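Local coordinates for cytoplasmic export protein 1 (Saccharomyces cerevisiae, PDB 3VWA) that takes part in nuclear tRNA export, binds tRNA, and may pass aminoacylated tRNAs from export receptors at the nuclear pore to the translation machinery, at residues A[324-329]-A[358-363]; A[178-181]-A[185-188]; A[18-23]-A[28-33]. All coordinates share one frame; numbering follows the deposited sequence.

Contact 1 (A[324-329]-A[358-363]); sequences FLAIVL and RFLLLI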
loop_
_atom_site.group_PDB
_atom_site.type_symbol
_atom_site.label_atom_id
_atom_site.label_comp_id
_atom_site.label_asym_id
_atom_site.label_seq_id
_atom_site.Cartn_x
_atom_site.Cartn_y
_atom_site.Cartn_z
ATOM N N PHE A 324 6.381 14.665 0.302
ATOM C CA PHE A 324 6.291 13.504 1.158
ATOM C C PHE A 324 4.876 12.920 1.116
ATOM O O PHE A 324 4.710 11.713 1.085
ATOM C CB PHE A 324 6.624 13.827 2.661
ATOM C CG PHE A 324 8.082 14.202 2.935
ATOM C CD1 PHE A 324 9.027 14.313 1.908
ATOM C CD2 PHE A 324 8.490 14.504 4.250
ATOM C CE1 PHE A 324 10.380 14.648 2.166
ATOM C CE2 PHE A 324 9.811 14.851 4.527
ATOM C CZ PHE A 324 10.759 14.947 3.485
ATOM N N LEU A 325 3.862 13.767 1.143
ATOM C CA LEU A 325 2.467 13.256 1.205
ATOM C C LEU A 325 2.182 12.586 -0.137
ATOM O O LEU A 325 1.404 11.602 -0.210
ATOM C CB LEU A 325 1.520 14.417 1.386
ATOM C CG LEU A 325 0.450 14.543 2.456
ATOM C CD1 LEU A 325 -0.500 15.675 2.080
ATOM C CD2 LEU A 325 -0.355 13.267 2.712
ATOM N N ALA A 326 2.791 13.098 -1.213
ATOM C CA ALA A 326 2.617 12.491 -2.568
ATOM C C ALA A 326 3.153 11.057 -2.578
ATOM O O ALA A 326 2.503 10.114 -3.096
ATOM C CB ALA A 326 3.271 13.358 -3.677
ATOM N N ILE A 327 4.274 10.851 -1.903
ATOM C CA ILE A 327 4.834 9.525 -1.792
ATOM C C ILE A 327 3.906 8.630 -1.023
ATOM O O ILE A 327 3.723 7.457 -1.360
ATOM C CB ILE A 327 6.164 9.591 -1.045
ATOM C CG1 ILE A 327 7.036 10.737 -1.582
ATOM C CG2 ILE A 327 6.897 8.283 -1.005
ATOM C CD1 ILE A 327 7.692 10.476 -2.903
ATOM N N VAL A 328 3.355 9.143 0.072
ATOM C CA VAL A 328 2.597 8.284 0.937
ATOM C C VAL A 328 1.306 7.882 0.170
ATOM O O VAL A 328 0.916 6.711 0.179
ATOM C CB VAL A 328 2.308 8.981 2.280
ATOM C CG1 VAL A 328 1.027 8.474 2.894
ATOM C CG2 VAL A 328 3.447 8.762 3.255
ATOM N N LEU A 329 0.668 8.857 -0.466
ATOM C CA LEU A 329 -0.623 8.630 -1.160
ATOM C C LEU A 329 -0.437 7.691 -2.318
ATOM O O LEU A 329 -1.275 6.817 -2.523
ATOM C CB LEU A 329 -1.249 9.919 -1.715
ATOM C CG LEU A 329 -1.755 10.940 -0.721
ATOM C CD1 LEU A 329 -1.977 12.291 -1.424
ATOM C CD2 LEU A 329 -2.995 10.360 -0.057
ATOM N N ARG A 358 -3.879 20.804 -0.856
ATOM C CA ARG A 358 -5.257 20.578 -1.219
ATOM C C ARG A 358 -5.377 20.128 -2.704
ATOM O O ARG A 358 -6.109 19.192 -2.984
ATOM C CB ARG A 358 -6.091 21.835 -0.954
ATOM C CG ARG A 358 -7.539 21.689 -1.413
ATOM C CD ARG A 358 -8.288 20.622 -0.617
ATOM N NE ARG A 358 -8.469 21.012 0.791
ATOM C CZ ARG A 358 -9.410 21.847 1.260
ATOM N NH1 ARG A 358 -9.506 22.084 2.587
ATOM N NH2 ARG A 358 -10.283 22.417 0.418
ATOM N N PHE A 359 -4.647 20.744 -3.636
ATOM C CA PHE A 359 -4.646 20.193 -5.020
ATOM C C PHE A 359 -4.219 18.692 -5.000
ATOM O O PHE A 359 -4.763 17.827 -5.713
ATOM C CB PHE A 359 -3.655 20.963 -5.899
ATOM C CG PHE A 359 -4.162 22.305 -6.417
ATOM C CD1 PHE A 359 -5.269 22.385 -7.282
ATOM C CD2 PHE A 359 -3.482 23.497 -6.090
ATOM C CE1 PHE A 359 -5.689 23.627 -7.786
ATOM C CE2 PHE A 359 -3.926 24.731 -6.565
ATOM C CZ PHE A 359 -5.019 24.791 -7.426
ATOM N N LEU A 360 -3.208 18.379 -4.179
ATOM C CA LEU A 360 -2.735 17.001 -4.167
ATOM C C LEU A 360 -3.849 16.050 -3.658
ATOM O O LEU A 360 -4.031 14.946 -4.232
ATOM C CB LEU A 360 -1.461 16.858 -3.339
ATOM C CG LEU A 360 -0.965 15.444 -3.133
ATOM C CD1 LEU A 360 -0.622 14.606 -4.404
ATOM C CD2 LEU A 360 0.208 15.553 -2.183
ATOM N N LEU A 361 -4.560 16.487 -2.600
ATOM C CA LEU A 361 -5.589 15.689 -1.966
ATOM C C LEU A 361 -6.795 15.527 -2.896
ATOM O O LEU A 361 -7.445 14.481 -2.930
ATOM C CB LEU A 361 -6.096 16.406 -0.696
ATOM C CG LEU A 361 -5.169 16.496 0.513
ATOM C CD1 LEU A 361 -5.719 17.470 1.556
ATOM C CD2 LEU A 361 -4.970 15.100 1.095
ATOM N N LEU A 362 -7.107 16.585 -3.640
ATOM C CA LEU A 362 -8.215 16.496 -4.554
ATOM C C LEU A 362 -7.953 15.402 -5.578
ATOM O O LEU A 362 -8.858 14.637 -5.851
ATOM C CB LEU A 362 -8.531 17.857 -5.215
ATOM C CG LEU A 362 -9.072 18.972 -4.352
ATOM C CD1 LEU A 362 -9.166 20.237 -5.192
ATOM C CD2 LEU A 362 -10.424 18.721 -3.701
ATOM N N ILE A 363 -6.727 15.337 -6.107
ATOM C CA ILE A 363 -6.274 14.240 -6.990
ATOM C C ILE A 363 -6.448 12.839 -6.432
ATOM O O ILE A 363 -6.777 11.948 -7.197
ATOM C CB ILE A 363 -4.802 14.417 -7.465
ATOM C CG1 ILE A 363 -4.722 15.571 -8.449
ATOM C CG2 ILE A 363 -4.259 13.180 -8.149
ATOM C CD1 ILE A 363 -3.443 16.382 -8.380
#
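Leu329 N donates to Leu325 O at 2.9 Å, an i to i+4 helical bond that sets two leucines one turn apart on the side of helix 321-335 that meets Leu360 of helix 355-368. This is helix-helix packing in the helical region that precedes the annotated HEAT repeats, consistent with a solenoid of the same kind. The axes of the two short segments run almost parallel, 9° apart in N-to-C direction, and stay 10.6 Å apart at their closest approach. That spacing is bridged chiefly by the Leu360 side chain, which reaches both side chains and main chain of helix 321-335; no hydrogen bond crosses.

With CG anti to its backbone N (chi1 174°), Leu360 sends its two methyls across the gap into the hollow formed by Leu325, Ala326 and Leu329. Leu329 answers tip to tip: its CD1 lies 3.7 Å from Leu360 CG and is 4.0 Å from each of Leu360 CD1 and CD2. Leu325 takes part through its CB, 4.0 Å from Leu360 CD2, while the Leu325 side chain also touches Leu345 of helix 342-351. That intervening helix also touches Leu329 through Ile346 and Leu361 through Ser349 and Phe350, and so packs against both members of the parallel pair. At the floor of the hollow Leu360 CD2 comes up against main chain, 3.7 Å from Ala326 N, with Ala326 CB 4.1 Å from the same methyl.

Contact 2 (A[178-181]-A[185-188]); sequences LPCE and TIDS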
loop_
_atom_site.group_PDB
_atom_site.type_symbol
_atom_site.label_atom_id
_atom_site.label_comp_id
_atom_site.label_asym_id
_atom_site.label_seq_id
_atom_site.Cartn_x
_atom_site.Cartn_y
_atom_site.Cartn_z
ATOM N N LEU A 178 23.818 -33.251 1.038
ATOM C CA LEU A 178 24.702 -32.682 2.058
ATOM C C LEU A 178 25.854 -32.010 1.360
ATOM O O LEU A 178 26.601 -32.681 0.663
ATOM C CB LEU A 178 25.238 -33.794 2.959
ATOM C CG LEU A 178 26.308 -33.530 4.016
ATOM C CD1 LEU A 178 25.745 -32.781 5.210
ATOM C CD2 LEU A 178 26.922 -34.848 4.482
ATOM N N PRO A 179 26.011 -30.684 1.541
ATOM C CA PRO A 179 27.071 -29.942 0.828
ATOM C C PRO A 179 28.466 -30.410 1.206
ATOM O O PRO A 179 29.366 -30.394 0.367
ATOM C CB PRO A 179 26.857 -28.486 1.261
ATOM C CG PRO A 179 25.993 -28.553 2.474
ATOM C CD PRO A 179 25.156 -29.794 2.344
ATOM N N CYS A 180 28.651 -30.831 2.451
ATOM C CA CYS A 180 29.938 -31.357 2.891
ATOM C C CYS A 180 29.817 -31.783 4.338
ATOM O O CYS A 180 28.779 -31.585 4.969
ATOM C CB CYS A 180 31.069 -30.324 2.740
ATOM S SG CYS A 180 30.970 -28.949 3.926
ATOM N N GLU A 181 30.889 -32.352 4.868
ATOM C CA GLU A 181 30.890 -32.819 6.251
ATOM C C GLU A 181 31.708 -31.882 7.120
ATOM O O GLU A 181 31.763 -32.011 8.334
ATOM C CB GLU A 181 31.423 -34.247 6.297
ATOM C CG GLU A 181 30.476 -35.240 5.611
ATOM C CD GLU A 181 31.072 -36.645 5.541
ATOM O OE1 GLU A 181 32.250 -36.775 5.081
ATOM O OE2 GLU A 181 30.370 -37.605 5.984
ATOM N N THR A 185 33.238 -25.245 6.678
ATOM C CA THR A 185 33.005 -24.888 5.312
ATOM C C THR A 185 31.550 -25.174 4.904
ATOM O O THR A 185 31.122 -24.798 3.787
ATOM C CB THR A 185 33.927 -25.712 4.398
ATOM O OG1 THR A 185 33.749 -27.101 4.693
ATOM C CG2 THR A 185 35.399 -25.297 4.548
ATOM N N ILE A 186 30.795 -25.865 5.760
ATOM C CA ILE A 186 29.405 -26.145 5.401
ATOM C C ILE A 186 28.560 -24.853 5.210
ATOM O O ILE A 186 27.775 -24.764 4.271
ATOM C CB ILE A 186 28.712 -27.187 6.318
ATOM C CG1 ILE A 186 27.470 -27.752 5.623
ATOM C CG2 ILE A 186 28.381 -26.623 7.707
ATOM C CD1 ILE A 186 26.772 -28.858 6.399
ATOM N N ASP A 187 28.750 -23.852 6.055
ATOM C CA ASP A 187 27.948 -22.625 5.901
ATOM C C ASP A 187 28.279 -21.801 4.641
ATOM O O ASP A 187 27.363 -21.391 3.925
ATOM C CB ASP A 187 27.986 -21.790 7.164
ATOM C CG ASP A 187 27.251 -22.458 8.323
ATOM O OD1 ASP A 187 26.308 -23.269 8.072
ATOM O OD2 ASP A 187 27.621 -22.166 9.489
ATOM N N SER A 188 29.577 -21.567 4.375
ATOM C CA SER A 188 30.032 -20.962 3.120
ATOM C C SER A 188 29.474 -21.658 1.896
ATOM O O SER A 188 29.086 -20.996 0.921
ATOM C CB SER A 188 31.552 -21.016 3.023
ATOM O OG SER A 188 32.098 -19.926 3.694
#
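Ile186, the first residue of helix 186-198, pushes its longer branch into a hollow lined by Leu178, Pro179 and Cys180. The branch is extended, with CG1 anti to the backbone N (chi1 -161°) and CD1 continuing in line, and this carries it away from the helix to the turn before it. Pro179 forms one wall: its ring, puckered C-gamma endo, sets CG 3.6 Å from Ile186 CG1, the two side chains meeting at a slant. Beyond it, Ile186 CD1 lies 3.7 Å from Cys180 O, and Leu178 CD1 closes the far end at 4.2 Å from that methyl.

In return, Cys180 SG, turned between its own backbone N and carbonyl carbon (chi1 71°), enters the notch where the helix starts, 3.5 Å from Ile186 CA and 3.4 Å from Thr185 OG1. Thr185 stands at the N-cap position, yet its side chain makes no capping bond; the hydroxyl has a weak bond with Asp182 O in the connecting turn. No hydrogen bond joins the two segments, so the fit is one of shape.

Sequence and position are consistent with the approach to helix F of protein kinases, helix 186-198 probably being its counterpart in this kinase-like domain. As with the helix F aspartate there, Asp187 accepts from the backbone N of Leu128 and of Gly129. Ile186 also rests on Val127 of strand 126-127, while Leu178 and Pro179 lean on Tyr171 of helix 160-174.

Contact 3 (A[18-23]-A[28-33]); sequences TAITET and CFDGTR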
loop_
_atom_site.group_PDB
_atom_site.type_symbol
_atom_site.label_atom_id
_atom_site.label_comp_id
_atom_site.label_asym_id
_atom_site.label_seq_id
_atom_site.Cartn_x
_atom_site.Cartn_y
_atom_site.Cartn_z
ATOM N N THR A 18 -4.929 -24.528 8.784
ATOM C CA THR A 18 -4.113 -25.050 7.669
ATOM C C THR A 18 -2.738 -24.362 7.588
ATOM O O THR A 18 -2.679 -23.138 7.520
ATOM C CB THR A 18 -4.847 -24.886 6.319
ATOM O OG1 THR A 18 -6.116 -25.556 6.383
ATOM C CG2 THR A 18 -4.025 -25.475 5.163
ATOM N N ALA A 19 -1.653 -25.148 7.586
ATOM C CA ALA A 19 -0.304 -24.605 7.517
ATOM C C ALA A 19 -0.148 -23.861 6.207
ATOM O O ALA A 19 -0.833 -24.187 5.238
ATOM C CB ALA A 19 0.755 -25.706 7.659
ATOM N N ILE A 20 0.705 -22.839 6.185
ATOM C CA ILE A 20 0.889 -22.046 4.963
ATOM C C ILE A 20 2.070 -22.606 4.170
ATOM O O ILE A 20 2.133 -22.476 2.946
ATOM C CB ILE A 20 1.030 -20.507 5.218
ATOM C CG1 ILE A 20 2.407 -20.157 5.789
ATOM C CG2 ILE A 20 -0.112 -19.984 6.092
ATOM C CD1 ILE A 20 2.564 -18.715 6.243
ATOM N N THR A 21 3.011 -23.197 4.900
ATOM C CA THR A 21 4.136 -23.935 4.342
ATOM C C THR A 21 4.318 -25.164 5.233
ATOM O O THR A 21 3.995 -25.135 6.457
ATOM C CB THR A 21 5.435 -23.111 4.353
ATOM O OG1 THR A 21 6.398 -23.724 3.509
ATOM C CG2 THR A 21 6.053 -23.131 5.681
ATOM N N GLU A 22 4.853 -26.211 4.618
ATOM C CA GLU A 22 5.105 -27.484 5.233
ATOM C C GLU A 22 6.479 -27.877 4.766
ATOM O O GLU A 22 6.846 -27.555 3.661
ATOM C CB GLU A 22 4.147 -28.507 4.657
ATOM C CG GLU A 22 3.068 -28.988 5.597
ATOM C CD GLU A 22 2.982 -30.503 5.614
ATOM O OE1 GLU A 22 3.215 -31.152 4.565
ATOM O OE2 GLU A 22 2.695 -31.042 6.693
ATOM N N THR A 23 7.212 -28.612 5.593
ATOM C CA THR A 23 8.539 -29.112 5.262
ATOM C C THR A 23 8.593 -30.493 5.891
ATOM O O THR A 23 7.642 -30.896 6.532
ATOM C CB THR A 23 9.602 -28.092 5.747
ATOM O OG1 THR A 23 9.887 -27.207 4.663
ATOM C CG2 THR A 23 10.870 -28.708 6.222
ATOM N N CYS A 28 4.230 -24.735 9.168
ATOM C CA CYS A 28 4.290 -23.337 9.540
ATOM C C CYS A 28 2.893 -22.731 9.423
ATOM O O CYS A 28 2.293 -22.739 8.342
ATOM C CB CYS A 28 5.324 -22.619 8.682
ATOM S SG CYS A 28 5.254 -20.820 8.716
ATOM N N PHE A 29 2.393 -22.233 10.560
ATOM C CA PHE A 29 1.014 -21.754 10.692
ATOM C C PHE A 29 1.017 -20.286 11.085
ATOM O O PHE A 29 1.838 -19.894 11.929
ATOM C CB PHE A 29 0.257 -22.527 11.814
ATOM C CG PHE A 29 -0.091 -23.968 11.486
ATOM C CD1 PHE A 29 -1.263 -24.267 10.801
ATOM C CD2 PHE A 29 0.717 -25.024 11.907
ATOM C CE1 PHE A 29 -1.622 -25.578 10.511
ATOM C CE2 PHE A 29 0.358 -26.343 11.611
ATOM C CZ PHE A 29 -0.816 -26.622 10.901
ATOM N N ASP A 30 0.100 -19.478 10.524
ATOM C CA ASP A 30 -0.201 -18.163 11.156
ATOM C C ASP A 30 -0.967 -18.393 12.457
ATOM O O ASP A 30 -1.744 -19.331 12.562
ATOM C CB ASP A 30 -1.073 -17.242 10.282
ATOM C CG ASP A 30 -0.381 -16.808 8.981
ATOM O OD1 ASP A 30 0.862 -16.826 8.908
ATOM O OD2 ASP A 30 -1.100 -16.447 8.024
ATOM N N GLY A 31 -0.758 -17.498 13.418
ATOM C CA GLY A 31 -1.455 -17.517 14.657
ATOM C C GLY A 31 -1.540 -16.109 15.192
ATOM O O GLY A 31 -1.091 -15.151 14.535
ATOM N N THR A 32 -2.103 -15.988 16.395
ATOM C CA THR A 32 -2.214 -14.718 17.070
ATOM C C THR A 32 -1.996 -15.058 18.531
ATOM O O THR A 32 -2.423 -16.130 18.999
ATOM C CB THR A 32 -3.622 -14.063 16.934
ATOM O OG1 THR A 32 -4.449 -14.500 18.013
ATOM C CG2 THR A 32 -4.339 -14.390 15.612
ATOM N N ARG A 33 -1.310 -14.168 19.229
ATOM C CA ARG A 33 -1.115 -14.263 20.672
ATOM C C ARG A 33 -2.439 -13.859 21.329
ATOM O O ARG A 33 -3.016 -12.803 20.990
ATOM C CB ARG A 33 0.038 -13.351 21.122
ATOM C CG ARG A 33 0.523 -13.626 22.547
ATOM C CD ARG A 33 1.153 -12.386 23.159
ATOM N NE ARG A 33 2.602 -12.392 23.197
ATOM C CZ ARG A 33 3.386 -11.315 23.042
ATOM N NH1 ARG A 33 4.693 -11.452 23.121
ATOM N NH2 ARG A 33 2.889 -10.128 22.787
HETATM O O HOH W 1 -1.448 -20.665 8.725
#
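Cys28 O accepts from Ile20 N at 2.7 Å in a nearly straight bond, N-H...O 161°, and Cys28 N donates to Thr21 O at 2.8 Å. Ile20 and Thr21 thus both face one residue, a classic beta bulge in the antiparallel hairpin of strands 21-22 and 26-33. By its place in the kinase-like domain, this hairpin probably corresponds to the one that carries the glycine-rich loop in protein kinases. Ile20 CG1 lies 4.1 Å from Cys28 SG, and Thr21 CG2 lies beside the Cys28 side chain.

Next to the bulge, Ala19 sits on the Phe29 ring. Its CB is 3.8 Å from the ring centroid and 15° off the normal, a CH-pi contact over the face, while Thr18 N lies at the edge, in the ring plane. The ring is brought under Ala19 by setting Phe29 CG anti to the carbonyl carbon (chi1 -72°). Reducing Phe29 to an alanine would probably leave Ala19 without its ring support and open a gap under the chain entering the bulge.

Ile20 CD1 touches Asp30 OD1 at 3.7 Å, the side chains crossing at about a right angle. Beyond the bulge a water links the two segments, donating to Thr18 O at 3.0 Å and accepting from Asp30 N at 2.7 Å.

Further out, backbone bonds join Phe29 to Val42 and Asp30 to Glu16, and the Phe29 side chain touches Ile15. The chemistry implies that two backbone bonds fix the register, one water bridges where no direct bond crosses, and side chains add mainly apolar contact.

In the fold
From the N terminus the order is contact 3, contact 2, contact 1, each closing before the next opens, so none nests in or crosses another. Contact 3 closes the hairpin between strands 21-22 and 26-33 in the antiparallel N-terminal sheet, with four residues between its segments. Contact 2 closes a connection of three residues, joining the loop after helix 160-174 to the start of helix 186-198. Its centre is about 29 Å from that of contact 3, and both probably belong to the kinase-like domain. Contact 1 spans 28 residues, including helix 342-351, and ties two helices of the helical region. Its centre lies about 52 Å from that of contact 2 and about 38 Å from that of contact 3, and no two of the three touch.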